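Local coordinates for protein antigen 43 (Escherichia coli, PDB 4KH3) that mediates bacterial clumping by self-association at the cell surface as an autotransporter adhesin, and probably favours biofilm formation, at residues A[196-201]-A[214-219]; A[34-39]-A[64-69]; A[287-292]-A[308-313]; A[137-142]-A[167-172]; A[202-207]-A[220-225]. All coordinates share one frame; numbering follows the deposited sequence.

Contact 1. Residues A[196-201]-A[214-219]; sequences HGEAHN and GGTATE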
# COMPACT_ATOMS: atom_id res chain seq x y z
N HIS A 196 6.07 0.66 -16.47
CA HIS A 196 5.58 1.59 -17.48
C HIS A 196 5.24 0.81 -18.74
O HIS A 196 4.43 1.28 -19.55
CB HIS A 196 6.63 2.64 -17.82
CG HIS A 196 7.12 3.40 -16.63
ND1 HIS A 196 6.43 4.48 -16.11
CD2 HIS A 196 8.22 3.24 -15.86
CE1 HIS A 196 7.09 4.95 -15.07
NE2 HIS A 196 8.18 4.21 -14.89
N GLY A 197 5.85 -0.36 -18.90
CA GLY A 197 5.63 -1.19 -20.07
C GLY A 197 4.67 -2.32 -19.78
O GLY A 197 3.55 -2.08 -19.32
N GLU A 198 5.12 -3.55 -20.02
CA GLU A 198 4.33 -4.74 -19.72
C GLU A 198 4.99 -5.68 -18.70
O GLU A 198 6.20 -5.96 -18.78
CB GLU A 198 4.05 -5.54 -21.00
CG GLU A 198 3.35 -4.78 -22.11
CD GLU A 198 1.92 -5.22 -22.31
OE1 GLU A 198 1.47 -6.15 -21.59
OE2 GLU A 198 1.23 -4.63 -23.18
N ALA A 199 4.20 -6.17 -17.76
CA ALA A 199 4.64 -7.23 -16.86
C ALA A 199 3.69 -8.43 -16.95
O ALA A 199 2.49 -8.30 -16.68
CB ALA A 199 4.73 -6.72 -15.41
N HIS A 200 4.23 -9.57 -17.36
CA HIS A 200 3.46 -10.79 -17.48
C HIS A 200 3.93 -11.81 -16.45
O HIS A 200 5.13 -12.05 -16.31
CB HIS A 200 3.59 -11.38 -18.88
CG HIS A 200 3.00 -10.53 -19.96
ND1 HIS A 200 1.92 -9.70 -19.73
CD2 HIS A 200 3.31 -10.39 -21.26
CE1 HIS A 200 1.61 -9.07 -20.85
NE2 HIS A 200 2.45 -9.47 -21.80
N ASN A 201 2.98 -12.38 -15.72
CA ASN A 201 3.27 -13.44 -14.74
C ASN A 201 4.24 -13.00 -13.65
O ASN A 201 5.42 -13.31 -13.68
CB ASN A 201 3.78 -14.72 -15.42
CG ASN A 201 2.93 -15.11 -16.61
OD1 ASN A 201 1.71 -15.13 -16.54
ND2 ASN A 201 3.58 -15.41 -17.73
N GLY A 214 -0.21 4.06 -18.32
CA GLY A 214 0.20 3.44 -19.57
C GLY A 214 0.82 2.05 -19.40
O GLY A 214 1.10 1.36 -20.38
N GLY A 215 1.06 1.64 -18.16
CA GLY A 215 1.63 0.33 -17.91
C GLY A 215 0.55 -0.73 -17.80
O GLY A 215 -0.59 -0.44 -17.44
N THR A 216 0.91 -1.97 -18.10
CA THR A 216 -0.05 -3.08 -18.00
C THR A 216 0.61 -4.27 -17.30
O THR A 216 1.74 -4.64 -17.63
CB THR A 216 -0.58 -3.50 -19.40
OG1 THR A 216 -1.13 -2.37 -20.07
CG2 THR A 216 -1.67 -4.57 -19.28
N ALA A 217 -0.10 -4.85 -16.34
CA ALA A 217 0.36 -6.05 -15.66
C ALA A 217 -0.68 -7.16 -15.83
O ALA A 217 -1.85 -7.00 -15.49
CB ALA A 217 0.60 -5.77 -14.17
N THR A 218 -0.24 -8.30 -16.37
CA THR A 218 -1.13 -9.44 -16.53
C THR A 218 -0.67 -10.61 -15.67
O THR A 218 0.52 -10.88 -15.56
CB THR A 218 -1.22 -9.88 -18.00
OG1 THR A 218 0.07 -10.35 -18.44
CG2 THR A 218 -1.64 -8.72 -18.89
N GLU A 219 -1.63 -11.30 -15.07
CA GLU A 219 -1.35 -12.45 -14.22
C GLU A 219 -0.40 -12.12 -13.08
O GLU A 219 0.64 -12.75 -12.92
CB GLU A 219 -0.81 -13.63 -15.05
CG GLU A 219 -1.87 -14.45 -15.75
CD GLU A 219 -2.19 -13.92 -17.13
OE1 GLU A 219 -1.37 -13.15 -17.69
OE2 GLU A 219 -3.26 -14.28 -17.67
O HOH W 1 1.33 -1.08 -21.46
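Gly197 O takes the hydrogen of Thr216 N at 2.9 Å. Thr216 O then accepts from Ala199 N. Ala199 O accepts from Thr218 N at 2.7 Å, and Thr218 O from Asn201 N. These four bonds pair strands 198-200 and 216-218, parallel neighbours on successive coils of the beta-helix. Gly197 O has a second donor, a water at 3.2 Å. That water also donates to Gly214 O, at 2.7 Å, and accepts from the hydroxyl of Thr216.

On the face of Glu198, Thr216 and His200, Thr218 OG1 sits between its own backbone N and carbonyl carbon (chi1 65°). As modelled, it lies at the edge of the His200 ring, near the ring plane. Thr218 OG1 to His200 ND1 is modelled at a doubtful 2.3 Å, and His200 has a second conformer. At the corner of the coil, Asn201 OD1 lies 3.3 Å from Glu219 CB. Asn201 ND2 has a weak bond to Asp184 on the preceding coil. The other face carries only small groups here: Ala199 CB and Ala217 CB are 4.4 Å apart, beside Gln209.

Main-chain bonds and one shared water thus join these two segments, whose side-chain packing is slight.

Contact 2. Residues A[34-39]-A[64-69]; sequences VTVSTG and TTVTAN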
# COMPACT_ATOMS: atom_id res chain seq x y z
N VAL A 34 41.65 -12.17 -17.56
CA VAL A 34 42.19 -10.85 -17.84
C VAL A 34 41.51 -9.82 -16.93
O VAL A 34 40.30 -9.87 -16.73
CB VAL A 34 41.96 -10.47 -19.32
CG1 VAL A 34 42.44 -9.06 -19.59
CG2 VAL A 34 42.66 -11.45 -20.23
N THR A 35 42.30 -8.91 -16.37
CA THR A 35 41.78 -7.73 -15.69
C THR A 35 41.73 -6.57 -16.68
O THR A 35 42.74 -6.24 -17.30
CB THR A 35 42.64 -7.33 -14.47
OG1 THR A 35 42.65 -8.39 -13.51
CG2 THR A 35 42.11 -6.05 -13.79
N VAL A 36 40.56 -5.96 -16.82
CA VAL A 36 40.34 -4.91 -17.82
C VAL A 36 40.13 -3.57 -17.11
O VAL A 36 39.11 -3.36 -16.45
CB VAL A 36 39.12 -5.24 -18.71
CG1 VAL A 36 38.87 -4.14 -19.70
CG2 VAL A 36 39.33 -6.57 -19.43
N SER A 37 41.09 -2.67 -17.25
CA SER A 37 41.06 -1.42 -16.52
C SER A 37 41.14 -0.22 -17.43
O SER A 37 41.63 0.82 -17.03
CB SER A 37 42.19 -1.35 -15.52
OG SER A 37 42.10 -2.43 -14.62
N THR A 38 40.67 -0.37 -18.66
CA THR A 38 40.71 0.69 -19.64
C THR A 38 39.60 0.47 -20.64
O THR A 38 39.14 -0.66 -20.81
CB THR A 38 42.08 0.73 -20.38
OG1 THR A 38 42.10 1.84 -21.28
CG2 THR A 38 42.30 -0.55 -21.16
N GLY A 39 39.16 1.55 -21.29
CA GLY A 39 38.15 1.48 -22.33
C GLY A 39 36.89 2.25 -21.97
O GLY A 39 36.03 2.46 -22.82
N THR A 64 36.84 -12.64 -16.68
CA THR A 64 37.31 -11.28 -16.82
C THR A 64 36.87 -10.48 -15.60
O THR A 64 35.73 -10.59 -15.15
CB THR A 64 36.71 -10.67 -18.09
OG1 THR A 64 37.17 -11.40 -19.23
CG2 THR A 64 37.12 -9.21 -18.22
N THR A 65 37.79 -9.70 -15.05
CA THR A 65 37.44 -8.72 -14.04
C THR A 65 37.50 -7.34 -14.68
O THR A 65 38.52 -6.97 -15.26
CB THR A 65 38.39 -8.76 -12.83
OG1 THR A 65 38.24 -10.01 -12.15
CG2 THR A 65 38.06 -7.63 -11.84
N VAL A 66 36.39 -6.61 -14.62
CA VAL A 66 36.34 -5.28 -15.21
C VAL A 66 36.27 -4.26 -14.09
O VAL A 66 35.34 -4.27 -13.30
CB VAL A 66 35.15 -5.11 -16.17
CG1 VAL A 66 35.30 -3.84 -17.00
CG2 VAL A 66 35.04 -6.29 -17.09
N THR A 67 37.28 -3.40 -14.04
CA THR A 67 37.40 -2.41 -12.97
C THR A 67 36.91 -1.04 -13.44
O THR A 67 36.38 -0.90 -14.54
CB THR A 67 38.86 -2.32 -12.46
OG1 THR A 67 39.69 -1.72 -13.47
CG2 THR A 67 39.41 -3.71 -12.15
N ALA A 68 37.11 -0.03 -12.60
CA ALA A 68 36.52 1.31 -12.74
C ALA A 68 36.53 1.94 -14.15
O ALA A 68 35.50 2.48 -14.61
CB ALA A 68 37.15 2.26 -11.73
N ASN A 69 37.67 1.91 -14.82
CA ASN A 69 37.75 2.47 -16.16
C ASN A 69 37.69 1.40 -17.24
O ASN A 69 37.97 1.67 -18.41
CB ASN A 69 39.04 3.28 -16.31
CG ASN A 69 38.99 4.59 -15.57
OD1 ASN A 69 37.97 5.28 -15.58
ND2 ASN A 69 40.09 4.93 -14.92
O HOH W 2 39.52 -12.63 -19.61
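Val36 N donates to Thr65 O at 2.8 Å in a nearly straight bond (170°). The CA-H of Thr35 points at the same oxygen, a weaker, secondary contact. Thr65 N gives its hydrogen to Val34 O, and Thr67 N to Val36 O at 3.0 Å. This is the ladder of two short parallel strands, 35-36 and 65-66, on successive coils of the beta-helix.

Past the strands, the hydroxyls of Ser37 and Thr67 meet tip to tip. Ser37 OG and Thr67 OG1 are 2.8 Å apart, and either could be the donor. Thr67 OG1 lies between its backbone N and carbonyl carbon (chi1 70°), which leaves CG2 anti to the carbonyl carbon, against Thr35 CG2. Thr67 CG2 touches Thr35 CG2 at 3.9 Å, the two side chains crossing at about a right angle.

The opposite side carries methyl contacts beside polar groups. Val36 CG2 rests on Thr64 CG2 at 3.6 Å, and Val36 CB lies 4.4 Å from Val66 CG1. Gln53 and Gln72 border this side. Thr64 OG1 bonds to Gln53 OE1 and accepts from a water at 2.7 Å. The same water accepts from Val34 N. Beyond Ser37 the first segment turns off, and Thr38 OG1 finds Glu41 and the backbone N of His22.

The chemistry thus differs between the two sides. On the buried side valine and threonine methyls pack, while Thr64 OG1 is satisfied by Gln53 and a water. A pair of hydroxyls sits on the more exposed side, and main-chain bonds run between.

Contact 3. Residues A[287-292]-A[308-313]; sequences AGKADN and TATNTR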
# COMPACT_ATOMS: atom_id res chain seq x y z
N ALA A 287 -17.80 2.62 -13.17
CA ALA A 287 -18.47 3.89 -13.47
C ALA A 287 -19.15 4.48 -12.25
O ALA A 287 -20.31 4.88 -12.31
CB ALA A 287 -19.48 3.71 -14.63
N GLY A 288 -18.42 4.51 -11.14
CA GLY A 288 -18.90 5.15 -9.93
C GLY A 288 -19.78 4.27 -9.07
O GLY A 288 -20.31 4.72 -8.06
N LYS A 289 -19.94 3.01 -9.46
CA LYS A 289 -20.83 2.11 -8.72
C LYS A 289 -20.15 0.80 -8.30
O LYS A 289 -19.56 0.09 -9.12
CB LYS A 289 -22.08 1.82 -9.56
CG LYS A 289 -22.91 0.65 -9.08
CD LYS A 289 -23.78 1.00 -7.90
CE LYS A 289 -25.03 0.12 -7.90
NZ LYS A 289 -24.71 -1.33 -7.81
N ALA A 290 -20.24 0.48 -7.01
CA ALA A 290 -19.68 -0.76 -6.47
C ALA A 290 -20.77 -1.77 -6.12
O ALA A 290 -21.84 -1.40 -5.65
CB ALA A 290 -18.81 -0.46 -5.23
N ASP A 291 -20.49 -3.05 -6.35
CA ASP A 291 -21.42 -4.10 -5.94
C ASP A 291 -20.67 -5.37 -5.50
O ASP A 291 -19.79 -5.85 -6.22
CB ASP A 291 -22.42 -4.42 -7.06
CG ASP A 291 -23.44 -5.48 -6.65
OD1 ASP A 291 -23.85 -5.51 -5.47
OD2 ASP A 291 -23.83 -6.29 -7.51
N ASN A 292 -21.05 -5.89 -4.34
CA ASN A 292 -20.51 -7.14 -3.78
C ASN A 292 -19.02 -7.07 -3.43
O ASN A 292 -18.32 -8.08 -3.44
CB ASN A 292 -20.81 -8.34 -4.68
CG ASN A 292 -20.59 -9.68 -3.97
OD1 ASN A 292 -20.77 -9.78 -2.75
ND2 ASN A 292 -20.18 -10.69 -4.73
N THR A 308 -22.06 5.16 -5.26
CA THR A 308 -22.86 4.16 -4.58
C THR A 308 -22.15 2.81 -4.46
O THR A 308 -21.45 2.39 -5.38
CB THR A 308 -24.21 3.96 -5.32
OG1 THR A 308 -24.84 5.23 -5.53
CG2 THR A 308 -25.15 3.07 -4.51
N ALA A 309 -22.35 2.15 -3.33
CA ALA A 309 -21.93 0.76 -3.16
C ALA A 309 -23.09 -0.06 -2.62
O ALA A 309 -23.77 0.34 -1.66
CB ALA A 309 -20.73 0.69 -2.21
N THR A 310 -23.33 -1.22 -3.22
CA THR A 310 -24.36 -2.13 -2.74
C THR A 310 -23.74 -3.47 -2.33
O THR A 310 -22.74 -3.89 -2.90
CB THR A 310 -25.41 -2.36 -3.82
OG1 THR A 310 -24.76 -2.87 -5.00
CG2 THR A 310 -26.09 -1.05 -4.18
N ASN A 311 -24.33 -4.12 -1.34
CA ASN A 311 -23.88 -5.45 -0.91
C ASN A 311 -22.41 -5.49 -0.49
O ASN A 311 -21.68 -6.42 -0.84
CB ASN A 311 -24.13 -6.48 -2.01
CG ASN A 311 -25.59 -6.66 -2.32
OD1 ASN A 311 -26.42 -6.81 -1.42
ND2 ASN A 311 -25.93 -6.64 -3.61
N THR A 312 -21.96 -4.49 0.25
CA THR A 312 -20.58 -4.48 0.71
C THR A 312 -20.46 -5.29 1.99
O THR A 312 -21.18 -5.04 2.96
CB THR A 312 -20.07 -3.06 0.99
OG1 THR A 312 -20.21 -2.26 -0.19
CG2 THR A 312 -18.62 -3.09 1.39
N ARG A 313 -19.57 -6.28 1.98
CA ARG A 313 -19.28 -7.06 3.17
C ARG A 313 -18.03 -6.49 3.86
O ARG A 313 -16.96 -6.38 3.26
CB ARG A 313 -19.12 -8.54 2.81
CG ARG A 313 -18.71 -9.43 3.94
CD ARG A 313 -19.84 -9.64 4.93
NE ARG A 313 -19.36 -10.37 6.10
CZ ARG A 313 -20.04 -10.49 7.23
NH1 ARG A 313 -21.23 -9.91 7.37
NH2 ARG A 313 -19.51 -11.17 8.25
O HOH W 3 -20.71 -9.04 -0.33
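Thr310 and Thr308 lose the most surface to the other segment, and each meets a different part of it. Thr310 OG1 donates to Asp291 OD1 at 2.8 Å, arriving from above the carboxylate plane (51° out of it). The same hydroxyl accepts from Lys289 NZ at 3.2 Å. Its chi1 of 57° sets it between the backbone N and the carbonyl carbon, within reach of both partners. Asp291 OD1 has a second donor, Asn311 ND2, at 3.0 Å. This one uses the syn lone pair, and the amide and carboxylate planes are 46° apart. Two bonds therefore grip OD1. Asn311 OD1 bonds to Thr330 OG1 on the next coil. A malonate ion, probably from the crystallisation liquor, lies about 3 Å from the Asp291 side chain.

Thr308 works mainly through its backbone. Thr308 O accepts from Ala290 N at 2.8 Å, while Thr308 N makes a weak bond to Gly288 O. Its CB lies 4.0 Å from Lys289 CD. The lysine chain bends at chi2 and chi4, which carries the amine across to Thr310.

Ala290 is the third large contributor. Ala290 O accepts from Thr310 N at 2.9 Å, and Ala290 CB packs on Ala309 CB at 3.8 Å, on the buried face.

Both alanines also lie on Leu301 of strand 300-303, across the interior of the beta-helix. Strand 289-291 has strand 281-286 antiparallel on its other edge, whereas strand 308-310 is followed by the parallel strand 327-333 of the next coil.

Contact 4. Residues A[137-142]-A[167-172]; sequences GTIVNT and TINKNG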
# COMPACT_ATOMS: atom_id res chain seq x y z
N GLY A 137 17.14 -15.09 -16.03
CA GLY A 137 17.69 -15.51 -14.76
C GLY A 137 18.35 -14.39 -13.99
O GLY A 137 19.30 -14.63 -13.25
N THR A 138 17.87 -13.16 -14.15
CA THR A 138 18.50 -12.05 -13.46
C THR A 138 18.11 -12.08 -11.99
O THR A 138 16.95 -12.26 -11.65
CB THR A 138 18.17 -10.68 -14.07
OG1 THR A 138 18.23 -10.75 -15.50
CG2 THR A 138 19.16 -9.63 -13.57
N ILE A 139 19.11 -11.93 -11.12
CA ILE A 139 18.90 -11.79 -9.69
C ILE A 139 19.19 -10.34 -9.33
O ILE A 139 20.31 -9.86 -9.51
CB ILE A 139 19.87 -12.69 -8.90
CG1 ILE A 139 19.86 -14.11 -9.49
CG2 ILE A 139 19.54 -12.69 -7.42
CD1 ILE A 139 18.50 -14.79 -9.43
N VAL A 140 18.17 -9.64 -8.85
CA VAL A 140 18.27 -8.21 -8.59
C VAL A 140 18.30 -7.92 -7.09
O VAL A 140 17.28 -8.07 -6.39
CB VAL A 140 17.09 -7.48 -9.25
CG1 VAL A 140 17.28 -5.95 -9.16
CG2 VAL A 140 16.96 -7.94 -10.71
N ASN A 141 19.46 -7.49 -6.59
CA ASN A 141 19.70 -7.34 -5.15
C ASN A 141 19.85 -5.89 -4.70
O ASN A 141 20.21 -5.61 -3.56
CB ASN A 141 20.94 -8.15 -4.73
CG ASN A 141 20.69 -9.65 -4.78
OD1 ASN A 141 19.55 -10.08 -4.60
ND2 ASN A 141 21.74 -10.44 -5.02
N THR A 142 19.54 -4.96 -5.60
CA THR A 142 19.84 -3.58 -5.34
C THR A 142 18.96 -2.71 -6.20
O THR A 142 18.36 -3.20 -7.17
CB THR A 142 21.32 -3.29 -5.66
OG1 THR A 142 21.71 -2.03 -5.13
CG2 THR A 142 21.54 -3.31 -7.17
N THR A 167 14.37 -12.80 -10.52
CA THR A 167 14.08 -12.73 -9.10
C THR A 167 14.50 -11.37 -8.56
O THR A 167 15.65 -10.95 -8.73
CB THR A 167 14.86 -13.77 -8.29
OG1 THR A 167 14.42 -15.09 -8.62
CG2 THR A 167 14.64 -13.55 -6.79
N ILE A 168 13.57 -10.69 -7.90
CA ILE A 168 13.88 -9.44 -7.24
C ILE A 168 13.88 -9.65 -5.73
O ILE A 168 12.83 -9.85 -5.11
CB ILE A 168 12.90 -8.31 -7.65
CG1 ILE A 168 12.74 -8.25 -9.17
CG2 ILE A 168 13.39 -6.95 -7.15
CD1 ILE A 168 11.62 -7.31 -9.62
N ASN A 169 15.06 -9.62 -5.12
CA ASN A 169 15.16 -9.80 -3.68
C ASN A 169 14.97 -8.50 -2.90
O ASN A 169 14.69 -7.45 -3.49
CB ASN A 169 16.48 -10.46 -3.34
CG ASN A 169 16.50 -11.91 -3.76
OD1 ASN A 169 15.60 -12.67 -3.42
ND2 ASN A 169 17.53 -12.30 -4.52
N LYS A 170 15.12 -8.57 -1.58
CA LYS A 170 15.06 -7.37 -0.74
C LYS A 170 16.03 -6.32 -1.29
O LYS A 170 17.17 -6.65 -1.67
CB LYS A 170 15.42 -7.74 0.70
CG LYS A 170 15.36 -6.59 1.69
CD LYS A 170 15.61 -7.11 3.11
CE LYS A 170 15.79 -5.99 4.13
NZ LYS A 170 14.59 -5.11 4.22
N ASN A 171 15.56 -5.08 -1.36
CA ASN A 171 16.34 -3.96 -1.90
C ASN A 171 16.47 -3.92 -3.41
O ASN A 171 17.07 -2.99 -3.95
CB ASN A 171 17.73 -3.87 -1.27
CG ASN A 171 17.66 -3.72 0.24
OD1 ASN A 171 16.87 -2.93 0.76
ND2 ASN A 171 18.48 -4.49 0.94
N GLY A 172 15.93 -4.92 -4.10
CA GLY A 172 16.03 -4.96 -5.55
C GLY A 172 14.96 -4.12 -6.22
O GLY A 172 13.83 -4.03 -5.74
O HOH W 4 20.34 -6.41 -0.75
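Thr167 binds the 137-142 segment through both its backbone N and O. Thr167 N donates to Thr138 O at 2.9 Å, and Thr167 O accepts from Val140 N at 2.8 Å. A third main-chain bond, from Asn169 N to Val140 O, is more bent (146°).

Side-chain amides make a further bond. Asn169 ND2 donates to Asn141 OD1 at 3.0 Å. In both asparagines CG is anti to the carbonyl carbon (chi1 -71° in each), which sets the two amides side by side and pointing the same way. Their planes are 24° apart. The oxygen is met in its carbonyl plane, and it lies near the amide plane of the donor. Asn141 ND2 in turn bonds to Asn122 OD1 one coil earlier. Three asparagines thus form a row on the outer side of successive coils, reminiscent of the asparagine ladders of other parallel beta-helices. It lies at the end of strands 139-140 and 166-168. Just past it, Asn169 to Gly172 form a type II turn, closed by Gly172 N on Asn169 O.

Van der Waals contacts fall on both faces. On the more exposed face, Ile139 CD1 touches Thr167 CB at 3.9 Å, and the methyl Ile139 CG2 lies against the amide, 3.5 Å from Asn169 ND2. A malonate ion, probably from the crystallisation liquor, is about 4 Å from the Ile139 side chain. On the buried face, Val140 CB faces Ile168 CG2 at 4.3 Å, and Val140 CG1 meets Gly172 CA at 3.9 Å.

One water links the segments, donating to Asn141 O and accepting from Asn171 ND2.

Contact 5. Residues A[202-207]-A[220-225]; sequences TRLEGG and TLINRD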
# COMPACT_ATOMS: atom_id res chain seq x y z
N THR A 202 3.72 -12.27 -12.68
CA THR A 202 4.53 -11.74 -11.61
C THR A 202 4.00 -12.31 -10.31
O THR A 202 2.79 -12.27 -10.04
CB THR A 202 4.46 -10.20 -11.58
OG1 THR A 202 4.82 -9.69 -12.87
CG2 THR A 202 5.40 -9.64 -10.54
N ARG A 203 4.91 -12.85 -9.52
CA ARG A 203 4.55 -13.44 -8.26
C ARG A 203 5.06 -12.53 -7.14
O ARG A 203 6.26 -12.36 -6.97
CB ARG A 203 5.15 -14.84 -8.15
CG ARG A 203 4.71 -15.62 -6.94
CD ARG A 203 5.50 -16.89 -6.82
NE ARG A 203 4.80 -18.13 -7.18
CZ ARG A 203 5.16 -18.93 -8.18
NH1 ARG A 203 6.20 -18.62 -8.96
NH2 ARG A 203 4.49 -20.05 -8.42
N LEU A 204 4.14 -11.93 -6.40
CA LEU A 204 4.55 -11.05 -5.32
C LEU A 204 4.62 -11.87 -4.04
O LEU A 204 3.60 -12.05 -3.36
CB LEU A 204 3.60 -9.87 -5.18
CG LEU A 204 3.39 -9.06 -6.46
CD1 LEU A 204 2.41 -7.91 -6.23
CD2 LEU A 204 4.74 -8.56 -7.00
N GLU A 205 5.81 -12.38 -3.75
CA GLU A 205 6.05 -13.16 -2.55
C GLU A 205 6.45 -12.20 -1.42
O GLU A 205 7.54 -12.26 -0.88
CB GLU A 205 7.16 -14.18 -2.82
CG GLU A 205 7.26 -15.29 -1.79
CD GLU A 205 6.03 -16.19 -1.76
OE1 GLU A 205 5.37 -16.36 -2.81
OE2 GLU A 205 5.72 -16.74 -0.69
N GLY A 206 5.54 -11.29 -1.08
CA GLY A 206 5.81 -10.23 -0.12
C GLY A 206 6.25 -8.93 -0.78
O GLY A 206 6.33 -7.88 -0.13
N GLY A 207 6.53 -8.99 -2.08
CA GLY A 207 7.05 -7.84 -2.79
C GLY A 207 5.99 -6.91 -3.37
O GLY A 207 4.78 -7.14 -3.22
N THR A 220 -0.74 -11.11 -12.29
CA THR A 220 0.00 -10.86 -11.07
C THR A 220 -0.58 -11.72 -9.97
O THR A 220 -1.79 -11.74 -9.76
CB THR A 220 0.01 -9.37 -10.68
OG1 THR A 220 0.73 -8.63 -11.67
CG2 THR A 220 0.70 -9.18 -9.34
N LEU A 221 0.29 -12.45 -9.30
CA LEU A 221 -0.11 -13.32 -8.22
C LEU A 221 0.37 -12.72 -6.90
O LEU A 221 1.57 -12.63 -6.65
CB LEU A 221 0.47 -14.70 -8.47
CG LEU A 221 0.31 -15.74 -7.37
CD1 LEU A 221 -1.16 -15.93 -7.02
CD2 LEU A 221 0.96 -17.03 -7.84
N ILE A 222 -0.58 -12.29 -6.08
CA ILE A 222 -0.25 -11.56 -4.87
C ILE A 222 -0.32 -12.48 -3.66
O ILE A 222 -1.40 -12.72 -3.12
CB ILE A 222 -1.21 -10.37 -4.62
CG1 ILE A 222 -1.46 -9.59 -5.91
CG2 ILE A 222 -0.67 -9.45 -3.55
CD1 ILE A 222 -2.43 -8.41 -5.72
N ASN A 223 0.82 -13.00 -3.24
CA ASN A 223 0.84 -13.84 -2.06
C ASN A 223 0.94 -12.98 -0.80
O ASN A 223 0.87 -11.75 -0.88
CB ASN A 223 1.95 -14.87 -2.13
CG ASN A 223 1.69 -15.92 -3.19
OD1 ASN A 223 0.55 -16.31 -3.41
ND2 ASN A 223 2.74 -16.38 -3.85
N ARG A 224 1.08 -13.63 0.35
CA ARG A 224 1.09 -12.94 1.63
C ARG A 224 2.02 -11.71 1.68
O ARG A 224 3.20 -11.77 1.30
CB ARG A 224 1.44 -13.92 2.75
CG ARG A 224 1.24 -13.32 4.13
CD ARG A 224 2.17 -13.94 5.16
NE ARG A 224 1.51 -14.99 5.93
CZ ARG A 224 0.94 -14.80 7.11
NH1 ARG A 224 0.93 -13.59 7.67
NH2 ARG A 224 0.37 -15.82 7.74
N ASP A 225 1.47 -10.61 2.17
CA ASP A 225 2.19 -9.33 2.28
C ASP A 225 2.56 -8.69 0.95
O ASP A 225 3.17 -7.63 0.93
CB ASP A 225 3.44 -9.47 3.17
CG ASP A 225 3.09 -9.83 4.59
OD1 ASP A 225 2.08 -9.30 5.10
OD2 ASP A 225 3.81 -10.65 5.18
O HOH W 5 2.27 -9.33 -13.74
O HOH W 6 3.00 -18.94 -5.41
O HOH W 7 4.79 -14.02 0.54
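Thr202 to Leu204 and Thr220 to Ile222 pair as parallel strands on two successive coils of the beta-helix. Leu221 N donates to Thr202 O at 2.6 Å, almost straight (176°). Leu204 N donates to Leu221 O. Asn223 N reaches Leu204 O through a bent bond of 139°.

On the buried face Leu204 CD1 touches Thr220 CG2 at 3.8 Å and lies 4.2 Å from Ile222 CG1. Gln209 and Gln228 border these side chains. Thr220 OG1 bonds to Gln209 OE1 and accepts from a water, which also bonds to Thr202 OG1.

At the end of the strands Glu205 is the centre of an inverse gamma turn, with a weak bond from Gly206 N back to Leu204 O. The carboxylate of Glu205 comes over to the next coil because its chain is bent at chi2 (65°). Asn223 ND2 donates to Glu205 OE1 at 2.8 Å, meeting it on the syn side but out of the carboxylate plane. Asn223 OD1 bonds to Asn242 ND2 on the following coil. This polar row crosses successive coils, as side-chain ladders do in other parallel beta-helices.

Arg203 and Leu221 lie side by side on the exposed face. Arg203 CG is 4.1 Å from Leu221 CD2. A water at the guanidinium edge accepts from Arg203 NE at 2.7 Å and from Asn223 ND2 at 3.0 Å.

All five contacts join parallel strands of successive coils in one elongated beta-helix. Along the chain the order is contact 2, contact 4, contacts 1 and 5, then contact 3. Contacts 1 and 5 share strands 198-205 and 216-222, and their segments alternate in sequence. They meet at the corner, where Glu219 O and Thr202 N are 3.1 Å apart, a probable hydrogen bond. Their centres are about 14 Å apart. Contact 4 lies about 14 Å from contact 5, centre to centre. Contacts 2 and 3 are about 61 Å apart between centres, on opposite sides of the chain's centre. Repeated pairings lengthen the beta-helix, consistent with a probable stalk and a long self-associating surface.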